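Local coordinates for outer membrane protein (Bartonella henselae, PDB 2FI9) that is of unknown function but belongs to the DUF498/DUF598 family and folds as a compact alpha/beta domain, at residues 35-49 / 116-128. Residues are numbered along the deposited sequence; the frame is centred on the assembly and turned at random.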
loop_
_atom_site.group_PDB
_atom_site.type_symbol
_atom_site.label_atom_id
_atom_site.label_comp_id
_atom_site.label_asym_id
_atom_site.label_seq_id
_atom_site.Cartn_x
_atom_site.Cartn_y
_atom_site.Cartn_z
ATOM N N GLY A 35 6.576 4.355 -10.352
ATOM C CA GLY A 35 6.441 5.037 -9.072
ATOM C C GLY A 35 5.729 4.213 -8.012
ATOM O O GLY A 35 5.251 3.094 -8.271
ATOM N N SER A 36 5.684 4.768 -6.804
ATOM C CA SER A 36 5.039 4.118 -5.680
ATOM C C SER A 36 3.519 4.239 -5.806
ATOM O O SER A 36 3.009 5.167 -6.455
ATOM C CB SER A 36 5.513 4.754 -4.381
ATOM O OG SER A 36 6.923 4.579 -4.224
ATOM N N ILE A 37 2.796 3.301 -5.203
ATOM C CA ILE A 37 1.334 3.287 -5.329
ATOM C C ILE A 37 0.658 3.024 -3.998
ATOM O O ILE A 37 1.237 2.418 -3.082
ATOM C CB ILE A 37 0.824 2.252 -6.387
ATOM C CG1 ILE A 37 1.302 0.830 -6.060
ATOM C CG2 ILE A 37 1.250 2.671 -7.776
ATOM C CD1 ILE A 37 0.591 -0.258 -6.871
ATOM N N ILE A 38 -0.564 3.508 -3.894
ATOM C CA ILE A 38 -1.443 3.135 -2.812
ATOM C C ILE A 38 -2.686 2.444 -3.431
ATOM O O ILE A 38 -3.188 2.882 -4.454
ATOM C CB ILE A 38 -1.789 4.362 -1.950
ATOM C CG1 ILE A 38 -2.237 3.931 -0.561
ATOM C CG2 ILE A 38 -2.820 5.271 -2.616
ATOM C CD1 ILE A 38 -2.169 5.065 0.432
ATOM N N CYS A 39 -3.122 1.346 -2.827
ATOM C CA CYS A 39 -4.197 0.528 -3.351
ATOM C C CYS A 39 -5.263 0.491 -2.292
ATOM O O CYS A 39 -5.065 -0.082 -1.224
ATOM C CB CYS A 39 -3.704 -0.898 -3.609
ATOM S SG CYS A 39 -2.236 -1.006 -4.642
ATOM N N ILE A 40 -6.386 1.132 -2.567
ATOM C CA ILE A 40 -7.451 1.264 -1.579
ATOM C C ILE A 40 -8.792 0.953 -2.274
ATOM O O ILE A 40 -8.828 0.817 -3.499
ATOM C CB ILE A 40 -7.409 2.665 -0.915
ATOM C CG1 ILE A 40 -7.421 3.761 -1.992
ATOM C CG2 ILE A 40 -6.158 2.785 -0.067
ATOM C CD1 ILE A 40 -7.447 5.188 -1.439
ATOM N N PRO A 41 -9.877 0.750 -1.505
ATOM C CA PRO A 41 -11.136 0.402 -2.196
ATOM C C PRO A 41 -11.532 1.309 -3.367
ATOM O O PRO A 41 -12.143 0.814 -4.335
ATOM C CB PRO A 41 -12.170 0.447 -1.067
ATOM C CG PRO A 41 -11.379 -0.009 0.106
ATOM C CD PRO A 41 -10.043 0.716 -0.041
ATOM N N SER A 42 -11.200 2.605 -3.297
ATOM C CA SER A 42 -11.584 3.553 -4.375
ATOM C C SER A 42 -10.644 3.515 -5.595
ATOM O O SER A 42 -10.913 4.156 -6.608
ATOM C CB SER A 42 -11.660 4.984 -3.844
ATOM O OG SER A 42 -10.361 5.462 -3.508
ATOM N N GLY A 43 -9.534 2.791 -5.480
ATOM C CA GLY A 43 -8.656 2.588 -6.623
ATOM C C GLY A 43 -7.190 2.472 -6.310
ATOM O O GLY A 43 -6.792 2.369 -5.143
ATOM N N ILE A 44 -6.390 2.485 -7.365
ATOM C CA ILE A 44 -4.941 2.477 -7.257
ATOM C C ILE A 44 -4.463 3.850 -7.697
ATOM O O ILE A 44 -4.750 4.266 -8.828
ATOM C CB ILE A 44 -4.327 1.389 -8.173
ATOM C CG1 ILE A 44 -4.924 0.019 -7.820
ATOM C CG2 ILE A 44 -2.786 1.365 -8.043
ATOM C CD1 ILE A 44 -4.489 -1.134 -8.714
ATOM N N TYR A 45 -3.734 4.544 -6.824
ATOM C CA TYR A 45 -3.270 5.906 -7.082
ATOM C C TYR A 45 -1.750 5.966 -6.993
ATOM O O TYR A 45 -1.151 5.299 -6.147
ATOM C CB TYR A 45 -3.815 6.861 -6.018
ATOM C CG TYR A 45 -5.314 6.904 -5.886
ATOM C CD1 TYR A 45 -6.050 7.933 -6.465
ATOM C CD2 TYR A 45 -5.995 5.930 -5.159
ATOM C CE1 TYR A 45 -7.434 7.987 -6.340
ATOM C CE2 TYR A 45 -7.379 5.966 -5.025
ATOM C CZ TYR A 45 -8.088 7.008 -5.611
ATOM O OH TYR A 45 -9.458 7.057 -5.496
ATOM N N GLY A 46 -1.124 6.769 -7.847
ATOM C CA GLY A 46 0.296 7.067 -7.664
ATOM C C GLY A 46 0.496 7.943 -6.442
ATOM O O GLY A 46 -0.317 8.830 -6.155
ATOM N N ILE A 47 1.565 7.675 -5.695
ATOM C CA ILE A 47 1.991 8.583 -4.646
ATOM C C ILE A 47 3.490 8.831 -4.774
ATOM O O ILE A 47 4.276 7.927 -5.087
ATOM C CB ILE A 47 1.644 8.093 -3.226
ATOM C CG1 ILE A 47 1.884 6.603 -3.095
ATOM C CG2 ILE A 47 0.186 8.436 -2.880
ATOM C CD1 ILE A 47 2.280 6.193 -1.733
ATOM N N ASP A 48 3.872 10.074 -4.538
ATOM C CA ASP A 48 5.231 10.497 -4.748
ATOM C C ASP A 48 6.046 10.290 -3.487
ATOM O O ASP A 48 6.336 11.247 -2.776
ATOM C CB ASP A 48 5.255 11.960 -5.155
ATOM C CG ASP A 48 6.547 12.345 -5.839
ATOM O OD1 ASP A 48 7.176 11.467 -6.485
ATOM O OD2 ASP A 48 6.930 13.533 -5.732
ATOM N N MET A 49 6.397 9.039 -3.202
ATOM C CA MET A 49 7.273 8.734 -2.070
ATOM C C MET A 49 8.736 9.000 -2.475
ATOM O O MET A 49 9.209 8.475 -3.476
ATOM C CB MET A 49 7.087 7.277 -1.616
ATOM C CG MET A 49 5.722 6.948 -0.999
ATOM S SD MET A 49 5.487 5.186 -0.614
ATOM C CE MET A 49 6.337 5.135 0.962
ATOM N N GLU A 116 -9.124 -13.209 -0.980
ATOM C CA GLU A 116 -9.985 -13.662 0.109
ATOM C C GLU A 116 -11.104 -12.660 0.441
ATOM O O GLU A 116 -11.829 -12.853 1.416
ATOM C CB GLU A 116 -9.148 -13.890 1.375
ATOM C CG GLU A 116 -8.328 -15.159 1.405
ATOM C CD GLU A 116 -7.424 -15.245 2.640
ATOM O OE1 GLU A 116 -7.598 -14.458 3.622
ATOM O OE2 GLU A 116 -6.522 -16.112 2.614
ATOM N N ASP A 117 -11.227 -11.593 -0.349
ATOM C CA ASP A 117 -12.226 -10.540 -0.117
ATOM C C ASP A 117 -12.104 -9.834 1.232
ATOM O O ASP A 117 -13.103 -9.410 1.808
ATOM C CB ASP A 117 -13.658 -11.083 -0.289
ATOM C CG ASP A 117 -13.899 -11.675 -1.668
ATOM O OD1 ASP A 117 -13.580 -11.010 -2.681
ATOM O OD2 ASP A 117 -14.408 -12.817 -1.737
ATOM N N ARG A 118 -10.880 -9.706 1.735
ATOM C CA ARG A 118 -10.636 -8.970 2.984
ATOM C C ARG A 118 -10.637 -7.479 2.661
ATOM O O ARG A 118 -10.280 -7.089 1.540
ATOM C CB ARG A 118 -9.291 -9.364 3.603
ATOM C CG ARG A 118 -8.974 -10.877 3.619
ATOM C CD ARG A 118 -9.981 -11.720 4.417
ATOM N NE ARG A 118 -10.108 -11.220 5.784
ATOM C CZ ARG A 118 -9.294 -11.531 6.788
ATOM N NH1 ARG A 118 -9.491 -10.999 7.986
ATOM N NH2 ARG A 118 -8.270 -12.360 6.601
ATOM N N ALA A 119 -11.038 -6.651 3.629
ATOM C CA ALA A 119 -10.964 -5.194 3.483
ATOM C C ALA A 119 -9.497 -4.739 3.620
ATOM O O ALA A 119 -9.112 -4.130 4.618
ATOM C CB ALA A 119 -11.879 -4.487 4.520
ATOM N N VAL A 120 -8.696 -5.042 2.601
ATOM C CA VAL A 120 -7.250 -4.812 2.630
ATOM C C VAL A 120 -6.849 -3.647 1.728
ATOM O O VAL A 120 -7.438 -3.431 0.639
ATOM C CB VAL A 120 -6.473 -6.113 2.222
ATOM C CG1 VAL A 120 -6.751 -6.489 0.790
ATOM C CG2 VAL A 120 -4.941 -5.994 2.501
ATOM N N ALA A 121 -5.855 -2.900 2.200
ATOM C CA ALA A 121 -5.260 -1.800 1.469
ATOM C C ALA A 121 -3.764 -2.031 1.475
ATOM O O ALA A 121 -3.250 -2.741 2.335
ATOM C CB ALA A 121 -5.598 -0.447 2.142
ATOM N N ALA A 122 -3.059 -1.426 0.528
ATOM C CA ALA A 122 -1.598 -1.503 0.498
ATOM C C ALA A 122 -0.988 -0.162 0.118
ATOM O O ALA A 122 -1.508 0.538 -0.752
ATOM C CB ALA A 122 -1.152 -2.575 -0.489
ATOM N N LEU A 123 0.113 0.196 0.780
ATOM C CA LEU A 123 0.931 1.310 0.375
ATOM C C LEU A 123 2.239 0.693 -0.052
ATOM O O LEU A 123 2.884 0.021 0.743
ATOM C CB LEU A 123 1.157 2.254 1.557
ATOM C CG LEU A 123 2.103 3.436 1.330
ATOM C CD1 LEU A 123 1.707 4.260 0.134
ATOM C CD2 LEU A 123 2.161 4.342 2.580
ATOM N N LEU A 124 2.640 0.906 -1.297
ATOM C CA LEU A 124 3.779 0.159 -1.822
ATOM C C LEU A 124 4.869 1.072 -2.364
ATOM O O LEU A 124 4.666 1.724 -3.388
ATOM C CB LEU A 124 3.310 -0.824 -2.903
ATOM C CG LEU A 124 2.169 -1.781 -2.520
ATOM C CD1 LEU A 124 1.561 -2.465 -3.726
ATOM C CD2 LEU A 124 2.628 -2.848 -1.529
ATOM N N PHE A 125 6.020 1.109 -1.688
ATOM C CA PHE A 125 7.176 1.822 -2.214
ATOM C C PHE A 125 7.764 1.034 -3.360
ATOM O O PHE A 125 8.092 -0.130 -3.205
ATOM C CB PHE A 125 8.228 2.021 -1.146
ATOM C CG PHE A 125 9.429 2.811 -1.603
ATOM C CD1 PHE A 125 9.336 4.184 -1.815
ATOM C CD2 PHE A 125 10.663 2.187 -1.778
ATOM C CE1 PHE A 125 10.443 4.916 -2.217
ATOM C CE2 PHE A 125 11.795 2.928 -2.161
ATOM C CZ PHE A 125 11.682 4.286 -2.384
ATOM N N ALA A 126 7.900 1.685 -4.507
ATOM C CA ALA A 126 8.386 1.025 -5.715
ATOM C C ALA A 126 9.873 0.788 -5.588
ATOM O O ALA A 126 10.626 1.718 -5.340
ATOM C CB ALA A 126 8.115 1.883 -6.911
ATOM N N VAL A 127 10.280 -0.460 -5.770
ATOM C CA VAL A 127 11.687 -0.852 -5.698
ATOM C C VAL A 127 12.264 -1.085 -7.086
ATOM O O VAL A 127 11.531 -1.345 -8.051
ATOM C CB VAL A 127 11.906 -2.158 -4.858
ATOM C CG1 VAL A 127 11.637 -1.920 -3.388
ATOM C CG2 VAL A 127 11.035 -3.289 -5.366
ATOM N N GLU A 128 13.592 -1.000 -7.178
ATOM C CA GLU A 128 14.302 -1.406 -8.390
ATOM C C GLU A 128 14.126 -2.913 -8.580
ATOM O O GLU A 128 13.966 -3.386 -9.697
ATOM C CB GLU A 128 15.789 -1.065 -8.295
ATOM C CG GLU A 128 16.098 0.407 -8.346
ATOM C CD GLU A 128 15.815 1.017 -9.702
ATOM O OE1 GLU A 128 15.446 2.210 -9.738
ATOM O OE2 GLU A 128 15.949 0.311 -10.733
ATOM O OXT GLU A 128 14.129 -3.681 -7.596
#
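Ala121 sets its methyl against CG2 of Ile40, and its CA lies 3.2 Å from Cys39 O in a CA-H...O contact. Ala122 and Cys39 form an antiparallel hydrogen-bonded pair, the bond from Cys39 N to Ala122 O being 2.8 Å long. The small Ala122 side chain shares a face of the sheet with Cys39, and Phe110 of helix 103-115 packs on both. Leu123, in a non-hydrogen-bonded pair with Ile38, points to the other face and packs among Ile38, Ile47 and Met49, though the position of its CD1 is doubtful because it stands too close to Ile47 CD1; Val62 of helix 60-64 covers Ile38 there. Leu124 makes the next hydrogen-bonded pair, with Ile37, and its N-H...O bond to Ile37 O is the shorter, at 2.7 Å. Its CD1 lies over the end of Ile37, the two side chains crossing at a slant, and also reaches Cys39 SG. Phe125 turns its ring to Met49, whose CB sits at the ring edge, 3.8 Å from CD1. Ala126 N then donates a nearly straight bond (167°) to Ser36 OG, which chi1 of -62° places beside its own backbone N. The 173° angle between strands 36-40 and 120-124 marks an antiparallel ladder, which joins the 36-47 beta hairpin to the parallel strands 71-75 and 97-101 in the mixed central sheet of an alpha/beta fold.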